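PDB 4RK6: glucose-resistance amylase regulator from Weissella paramesenteroides ATCC 33313, which binds glucose in the cleft of its periplasmic-binding-protein-like core and, as a LacI-family regulator, probably represses transcription by binding DNA. Local coordinates for residues A[178-182]-A[183-187]; A[193-197]-A[198-202]; A[231-234]-A[235-239]. One frame throughout, in Å; residues are numbered along the deposited sequence.

Overall arrangement
All three contacts are local turns in one half of a periplasmic-binding-protein-like core, strung in series along the chain. Contact 1 closes helix 172-182 and starts the loop to strand 192-195, whose exit into helix 198-210 is contact 2; contact 3 links helix 229-232 to strand 238-241. Contact 2 lies at the pocket, with T196 and A197 against the bound glucose. Contact 3 sits about 11 Å from it, centre to centre, and touches it: L237 CD1 packs on G201 C at 4.2 Å. Contact 1 is more peripheral, its centre about 15 Å from that of contact 2 and about 21 Å from that of contact 3. Contacts 2 and 3 both meet the second subunit.

Contact 1: A[178-182]-A[183-187]; sequences SVTTG and YDINQ
S178 and Y183 meet where helix 172-182 runs out, at a wide pi-type turn that hands the chain to the loop before strand 192-195. S178 O lies near the plane of the Y183 ring, at its edge, 3.4 Å from CD2, while G182 O sits over one face of the same ring. V179 comes next: its carbonyl oxygen presses against the side chain of I185, 3.0 Å from CB. I185 holds CG1 anti to the backbone N (chi1 -163°), which carries CD1 to within 4.3 Å of V179 CG2 and 4.0 Å of T180 CG2. T180 lies alongside I185, the two side chains pointing the same way; its OG1 turns back to Y176 O of the preceding helical turn. A water lies 2.7 Å from T180 O and accepts from I185 N at 3.0 Å. T181 ties its hydroxyl back to T177 O, and G182 leads into Y183, whose OH bonds to L165 O while its ring meets F190 edge-to-face. Beyond it, residues 184-187 form a type I beta turn overlaid by an Asx turn: N186 N donates to D184 OD1 at 3.0 Å, approaching 55° out of the carboxylate plane.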
loop_
_atom_site.group_PDB
_atom_site.type_symbol
_atom_site.label_atom_id
_atom_site.label_comp_id
_atom_site.label_asym_id
_atom_site.label_seq_id
_atom_site.Cartn_x
_atom_site.Cartn_y
_atom_site.Cartn_z
ATOM N N SER A 178 -19.709 7.268 -6.109
ATOM C CA SER A 178 -19.983 8.503 -6.835
ATOM C C SER A 178 -20.993 8.277 -7.956
ATOM O O SER A 178 -21.927 9.056 -8.132
ATOM C CB SER A 178 -18.693 9.108 -7.407
ATOM O OG SER A 178 -18.118 8.275 -8.402
ATOM N N VAL A 179 -20.790 7.227 -8.737
ATOM C CA VAL A 179 -21.611 7.005 -9.939
ATOM C C VAL A 179 -22.749 6.022 -9.723
ATOM O O VAL A 179 -23.478 5.724 -10.656
ATOM C CB VAL A 179 -20.756 6.530 -11.132
ATOM C CG1 VAL A 179 -19.871 7.663 -11.599
ATOM C CG2 VAL A 179 -19.926 5.302 -10.761
ATOM N N THR A 180 -22.905 5.532 -8.502
ATOM C CA THR A 180 -24.011 4.634 -8.162
ATOM C C THR A 180 -25.017 5.344 -7.251
ATOM O O THR A 180 -26.196 5.393 -7.561
ATOM C CB THR A 180 -23.493 3.337 -7.511
ATOM O OG1 THR A 180 -22.619 3.659 -6.429
ATOM C CG2 THR A 180 -22.728 2.513 -8.521
ATOM N N THR A 181 -24.573 5.912 -6.139
ATOM C CA THR A 181 -25.512 6.596 -5.264
ATOM C C THR A 181 -25.410 8.127 -5.368
ATOM O O THR A 181 -26.343 8.827 -5.017
ATOM C CB THR A 181 -25.356 6.102 -3.818
ATOM O OG1 THR A 181 -24.019 6.335 -3.386
ATOM C CG2 THR A 181 -25.656 4.608 -3.728
ATOM N N GLY A 182 -24.299 8.646 -5.877
ATOM C CA GLY A 182 -24.125 10.083 -6.050
ATOM C C GLY A 182 -24.796 10.654 -7.282
ATOM O O GLY A 182 -25.289 11.801 -7.278
ATOM N N TYR A 183 -24.750 9.876 -8.360
ATOM C CA TYR A 183 -25.401 10.195 -9.627
ATOM C C TYR A 183 -26.120 8.952 -10.134
ATOM O O TYR A 183 -25.968 7.869 -9.592
ATOM C CB TYR A 183 -24.379 10.683 -10.669
ATOM C CG TYR A 183 -23.755 11.994 -10.283
ATOM C CD1 TYR A 183 -24.364 13.200 -10.630
ATOM C CD2 TYR A 183 -22.559 12.042 -9.566
ATOM C CE1 TYR A 183 -23.816 14.410 -10.260
ATOM C CE2 TYR A 183 -21.999 13.256 -9.195
ATOM C CZ TYR A 183 -22.632 14.435 -9.547
ATOM O OH TYR A 183 -22.092 15.638 -9.195
ATOM N N ASP A 184 -26.914 9.136 -11.178
ATOM C CA ASP A 184 -27.659 8.068 -11.821
ATOM C C ASP A 184 -26.751 7.400 -12.838
ATOM O O ASP A 184 -26.399 8.008 -13.857
ATOM C CB ASP A 184 -28.888 8.686 -12.511
ATOM C CG ASP A 184 -29.699 7.699 -13.310
ATOM O OD1 ASP A 184 -29.407 6.481 -13.318
ATOM O OD2 ASP A 184 -30.649 8.177 -13.964
ATOM N N ILE A 185 -26.360 6.161 -12.560
ATOM C CA ILE A 185 -25.376 5.449 -13.389
ATOM C C ILE A 185 -25.854 5.245 -14.801
ATOM O O ILE A 185 -25.041 5.093 -15.699
ATOM C CB ILE A 185 -24.928 4.100 -12.765
ATOM C CG1 ILE A 185 -23.628 3.603 -13.417
ATOM C CG2 ILE A 185 -26.008 3.026 -12.882
ATOM C CD1 ILE A 185 -22.861 2.658 -12.534
ATOM N N ASN A 186 -27.180 5.265 -15.005
ATOM C CA ASN A 186 -27.768 5.062 -16.300
ATOM C C ASN A 186 -27.844 6.317 -17.145
ATOM O O ASN A 186 -28.058 6.228 -18.350
ATOM C CB ASN A 186 -29.211 4.575 -16.171
ATOM C CG ASN A 186 -29.350 3.401 -15.244
ATOM O OD1 ASN A 186 -28.796 2.332 -15.505
ATOM N ND2 ASN A 186 -30.113 3.587 -14.163
ATOM N N GLN A 187 -27.696 7.470 -16.518
ATOM C CA GLN A 187 -27.767 8.761 -17.197
ATOM C C GLN A 187 -26.764 9.714 -16.574
ATOM O O GLN A 187 -27.118 10.767 -16.084
ATOM C CB GLN A 187 -29.177 9.351 -17.058
ATOM C CG GLN A 187 -30.241 8.565 -17.804
ATOM C CD GLN A 187 -31.613 9.194 -17.674
ATOM O OE1 GLN A 187 -32.625 8.501 -17.609
ATOM N NE2 GLN A 187 -31.647 10.517 -17.608
HETATM O O HOH W 1 -27.119 4.834 -10.017
#

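Contact 2: A[193-197]-A[198-202]; sequences AIATA and DMVGQ. With GLC (alpha-D-glucopyranose), chain C.
A195 and V200 face each other across the turn from strand 192-195 into helix 198-210, each with its CB directed at the other segment. A195 CB meets V200 CG1 at 3.7 Å and also rests against the backbone of the helix, 3.6 Å from G201 N. The valine takes the rotamer with CG1 anti to the backbone N (chi1 175°), which lays that methyl against A195 and turns CG2 to the linker, where it comes within 4.3 Å of A197 CB. One valine thus packs by separate branches on the last strand residue and on the residue just before the helix.

A197 occupies the N-cap position. Its carbonyl oxygen takes two weak backbone bonds, from V200 N at 3.1 Å and from G201 N at 3.4 Å; the second is the straighter, with an N-H...O angle of 158°. The methyl of A197 faces the sugar, 3.7 Å from C6 of the glucose, and T196 O lies at a similar distance from the same carbon. T196 OG1 is held elsewhere, by H170 ND1 and D134 N. The D198 carboxylate is bonded by T223 OG1 and by the backbone N of G226 and L227, and its side chain touches D225, which hydrogen-bonds the glucose. The next residue, M199, a selenomethionine, packs on Q228 of the second subunit. This is the strand-to-helix turn of a beta-alpha-beta unit, placed, as in other periplasmic-binding-protein-like folds, with the start of the helix at the ligand cleft.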
loop_
_atom_site.group_PDB
_atom_site.type_symbol
_atom_site.label_atom_id
_atom_site.label_comp_id
_atom_site.label_asym_id
_atom_site.label_seq_id
_atom_site.Cartn_x
_atom_site.Cartn_y
_atom_site.Cartn_z
ATOM N N ALA A 193 -14.481 11.772 -15.725
ATOM C CA ALA A 193 -14.264 12.011 -14.320
ATOM C C ALA A 193 -12.764 12.111 -14.050
ATOM O O ALA A 193 -11.980 11.318 -14.552
ATOM C CB ALA A 193 -14.871 10.894 -13.493
ATOM N N ILE A 194 -12.384 13.128 -13.295
ATOM C CA ILE A 194 -11.022 13.294 -12.823
ATOM C C ILE A 194 -11.016 12.761 -11.405
ATOM O O ILE A 194 -11.706 13.276 -10.523
ATOM C CB ILE A 194 -10.584 14.765 -12.840
ATOM C CG1 ILE A 194 -10.631 15.299 -14.274
ATOM C CG2 ILE A 194 -9.189 14.888 -12.266
ATOM C CD1 ILE A 194 -10.384 16.779 -14.431
ATOM N N ALA A 195 -10.249 11.707 -11.176
ATOM C CA ALA A 195 -10.197 11.058 -9.875
ATOM C C ALA A 195 -9.044 11.607 -9.053
ATOM O O ALA A 195 -7.910 11.616 -9.536
ATOM C CB ALA A 195 -10.030 9.556 -10.092
ATOM N N THR A 196 -9.286 12.016 -7.803
ATOM C CA THR A 196 -8.240 12.699 -7.028
ATOM C C THR A 196 -7.152 11.757 -6.505
ATOM O O THR A 196 -6.131 12.213 -5.989
ATOM C CB THR A 196 -8.793 13.490 -5.816
ATOM O OG1 THR A 196 -9.396 12.591 -4.871
ATOM C CG2 THR A 196 -9.762 14.514 -6.264
ATOM N N ALA A 197 -7.384 10.451 -6.620
ATOM C CA ALA A 197 -6.355 9.452 -6.322
ATOM C C ALA A 197 -6.605 8.228 -7.155
ATOM O O ALA A 197 -7.717 8.014 -7.646
ATOM C CB ALA A 197 -6.337 9.106 -4.849
ATOM N N ASP A 198 -5.561 7.430 -7.377
ATOM C CA ASP A 198 -5.696 6.244 -8.227
ATOM C C ASP A 198 -6.846 5.289 -7.815
ATOM O O ASP A 198 -7.576 4.785 -8.680
ATOM C CB ASP A 198 -4.398 5.438 -8.270
ATOM C CG ASP A 198 -3.210 6.261 -8.764
ATOM O OD1 ASP A 198 -3.373 7.174 -9.612
ATOM O OD2 ASP A 198 -2.107 5.953 -8.278
HETATM N N MSE A 199 -7.004 5.060 -6.512
HETATM C CA MSE A 199 -8.016 4.107 -6.003
HETATM C C MSE A 199 -9.410 4.618 -6.317
HETATM O O MSE A 199 -10.301 3.831 -6.552
HETATM C CB MSE A 199 -7.844 3.845 -4.504
HETATM C CG MSE A 199 -6.850 2.732 -4.267
HETATM SE SE MSE A 199 -7.715 1.058 -4.833
HETATM C CE MSE A 199 -6.337 -0.015 -3.925
ATOM N N VAL A 200 -9.596 5.939 -6.367
ATOM C CA VAL A 200 -10.888 6.496 -6.760
ATOM C C VAL A 200 -11.199 6.030 -8.181
ATOM O O VAL A 200 -12.323 5.621 -8.486
ATOM C CB VAL A 200 -10.902 8.034 -6.668
ATOM C CG1 VAL A 200 -12.211 8.610 -7.198
ATOM C CG2 VAL A 200 -10.623 8.489 -5.249
ATOM N N GLY A 201 -10.202 6.091 -9.062
ATOM C CA GLY A 201 -10.343 5.632 -10.433
ATOM C C GLY A 201 -10.677 4.147 -10.525
ATOM O O GLY A 201 -11.508 3.731 -11.323
ATOM N N GLN A 202 -10.044 3.347 -9.676
ATOM C CA GLN A 202 -10.354 1.929 -9.642
ATOM C C GLN A 202 -11.826 1.688 -9.217
ATOM O O GLN A 202 -12.501 0.770 -9.721
ATOM C CB GLN A 202 -9.384 1.215 -8.725
ATOM C CG GLN A 202 -9.616 -0.263 -8.595
ATOM C CD GLN A 202 -9.260 -1.013 -9.854
ATOM O OE1 GLN A 202 -8.077 -1.321 -10.091
ATOM N NE2 GLN A 202 -10.264 -1.315 -10.673
HETATM C C1 GLC C . -2.285 13.543 -0.627
HETATM C C2 GLC C . -1.196 14.236 -1.444
HETATM C C3 GLC C . -1.555 14.392 -2.908
HETATM C C4 GLC C . -2.102 13.067 -3.447
HETATM C C5 GLC C . -3.350 12.711 -2.637
HETATM C C6 GLC C . -3.959 11.386 -3.088
HETATM O O1 GLC C . -3.215 14.504 -0.307
HETATM O O2 GLC C . -0.934 15.541 -0.931
HETATM O O3 GLC C . -0.343 14.745 -3.565
HETATM O O4 GLC C . -2.363 13.181 -4.813
HETATM O O5 GLC C . -3.021 12.527 -1.285
HETATM O O6 GLC C . -3.064 10.333 -2.911
#

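Contact 3: A[231-234]-A[235-239]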
loop_
_atom_site.group_PDB
_atom_site.type_symbol
_atom_site.label_atom_id
_atom_site.label_comp_id
_atom_site.label_asym_id
_atom_site.label_seq_id
_atom_site.Cartn_x
_atom_site.Cartn_y
_atom_site.Cartn_z
ATOM N N GLU A 231 -1.682 0.733 -13.310
ATOM C CA GLU A 231 -1.130 -0.295 -14.203
ATOM C C GLU A 231 -1.850 -1.644 -14.089
ATOM O O GLU A 231 -1.839 -2.435 -15.037
ATOM C CB GLU A 231 0.352 -0.513 -13.869
ATOM C CG GLU A 231 1.233 0.733 -13.912
ATOM C CD GLU A 231 2.507 0.597 -13.079
ATOM O OE1 GLU A 231 2.889 -0.535 -12.699
ATOM O OE2 GLU A 231 3.134 1.636 -12.789
ATOM N N ILE A 232 -2.435 -1.918 -12.932
ATOM C CA ILE A 232 -3.121 -3.211 -12.726
ATOM C C ILE A 232 -4.621 -3.108 -12.996
ATOM O O ILE A 232 -5.283 -4.120 -13.192
ATOM C CB ILE A 232 -2.814 -3.873 -11.356
ATOM C CG1 ILE A 232 -3.468 -3.163 -10.203
ATOM C CG2 ILE A 232 -1.320 -3.955 -11.105
ATOM C CD1 ILE A 232 -3.099 -3.749 -8.849
ATOM N N ALA A 233 -5.147 -1.886 -13.043
ATOM C CA ALA A 233 -6.532 -1.653 -13.453
ATOM C C ALA A 233 -6.725 -2.120 -14.883
ATOM O O ALA A 233 -5.772 -2.133 -15.688
ATOM C CB ALA A 233 -6.873 -0.169 -13.370
ATOM N N ARG A 234 -7.954 -2.494 -15.201
ATOM C CA ARG A 234 -8.336 -2.831 -16.565
ATOM C C ARG A 234 -9.664 -2.174 -16.862
ATOM O O ARG A 234 -10.679 -2.557 -16.280
ATOM C CB ARG A 234 -8.408 -4.353 -16.771
ATOM C CG ARG A 234 -7.055 -5.055 -16.709
ATOM C CD ARG A 234 -6.211 -4.801 -17.959
ATOM N NE ARG A 234 -4.925 -5.500 -17.951
ATOM C CZ ARG A 234 -3.828 -5.130 -17.281
ATOM N NH1 ARG A 234 -3.819 -4.071 -16.469
ATOM N NH2 ARG A 234 -2.719 -5.860 -17.398
ATOM N N PRO A 235 -9.681 -1.169 -17.736
ATOM C CA PRO A 235 -8.533 -0.701 -18.526
ATOM C C PRO A 235 -7.466 0.003 -17.708
ATOM O O PRO A 235 -7.767 0.601 -16.652
ATOM C CB PRO A 235 -9.178 0.335 -19.457
ATOM C CG PRO A 235 -10.297 0.903 -18.636
ATOM C CD PRO A 235 -10.854 -0.297 -17.914
ATOM N N LYS A 236 -6.220 -0.033 -18.186
ATOM C CA LYS A 236 -5.149 0.714 -17.527
ATOM C C LYS A 236 -5.530 2.196 -17.502
ATOM O O LYS A 236 -6.073 2.728 -18.479
ATOM C CB LYS A 236 -3.812 0.516 -18.247
ATOM C CG LYS A 236 -3.219 -0.889 -18.110
ATOM C CD LYS A 236 -2.003 -1.067 -19.011
ATOM C CE LYS A 236 -1.266 -2.378 -18.749
ATOM N NZ LYS A 236 -0.325 -2.326 -17.590
ATOM N N LEU A 237 -5.226 2.849 -16.394
ATOM C CA LEU A 237 -5.674 4.225 -16.167
ATOM C C LEU A 237 -4.687 5.261 -16.652
ATOM O O LEU A 237 -3.506 5.251 -16.292
ATOM C CB LEU A 237 -5.968 4.448 -14.679
ATOM C CG LEU A 237 -7.249 3.805 -14.186
ATOM C CD1 LEU A 237 -7.176 3.551 -12.685
ATOM C CD2 LEU A 237 -8.463 4.678 -14.550
ATOM N N THR A 238 -5.217 6.163 -17.465
ATOM C CA THR A 238 -4.550 7.420 -17.811
ATOM C C THR A 238 -4.409 8.205 -16.512
ATOM O O THR A 238 -5.338 8.236 -15.669
ATOM C CB THR A 238 -5.369 8.153 -18.865
ATOM O OG1 THR A 238 -5.361 7.358 -20.065
ATOM C CG2 THR A 238 -4.796 9.529 -19.183
ATOM N N THR A 239 -3.231 8.791 -16.298
ATOM C CA THR A 239 -2.910 9.318 -14.989
ATOM C C THR A 239 -1.881 10.463 -15.069
ATOM O O THR A 239 -1.025 10.482 -15.974
ATOM C CB THR A 239 -2.392 8.183 -14.075
ATOM O OG1 THR A 239 -2.308 8.635 -12.727
ATOM C CG2 THR A 239 -1.014 7.647 -14.529
HETATM O O HOH W 2 -0.119 -5.357 -16.321
#
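A233 O and K236 CA meet round a tight bend between the end of helix 229-232 and strand 238-241. A233 is the first residue to leave helical geometry, and the peptide bond from R234 to P235 is cis, bringing their CA atoms to 2.9 Å. The reversal places K236 CA 3.4 Å from A233 O in a CA-H...O contact.

Two basic side chains then fold back side by side over the helix end. R234 NH1 reaches E231 O at 2.9 Å, tilted 30° from the carbonyl plane, and also donates to A233 O at 2.9 Å. Both acceptors lie close to the plane of the guanidinium, so NH1 spans two carbonyls at the helix terminus. K236 was modelled in two conformers. In the one described here, its chain bends at the last torsion (chi4 -82°) and NZ also reaches E231 O, at 3.0 Å, in the carbonyl plane on a lone pair. This conformer lays CE over one face of the guanidinium and puts NZ 4.1 Å from R234 NH1; the shared carbonyl probably eases their repulsion, and a water accepts from both K236 NZ and R234 NH2.

The bend completes the helix-to-strand return of the beta-alpha-beta unit formed by 220-223, 229-232 and 238-241. At the subunit interface, R234 NE makes a salt bridge to D210 of the second subunit, and N206 of that subunit donates its ND2 to I232 O. A233 CB, buried, packs on L237 CD1 at 3.8 Å, and both side chains touch I205 of helix 198-210.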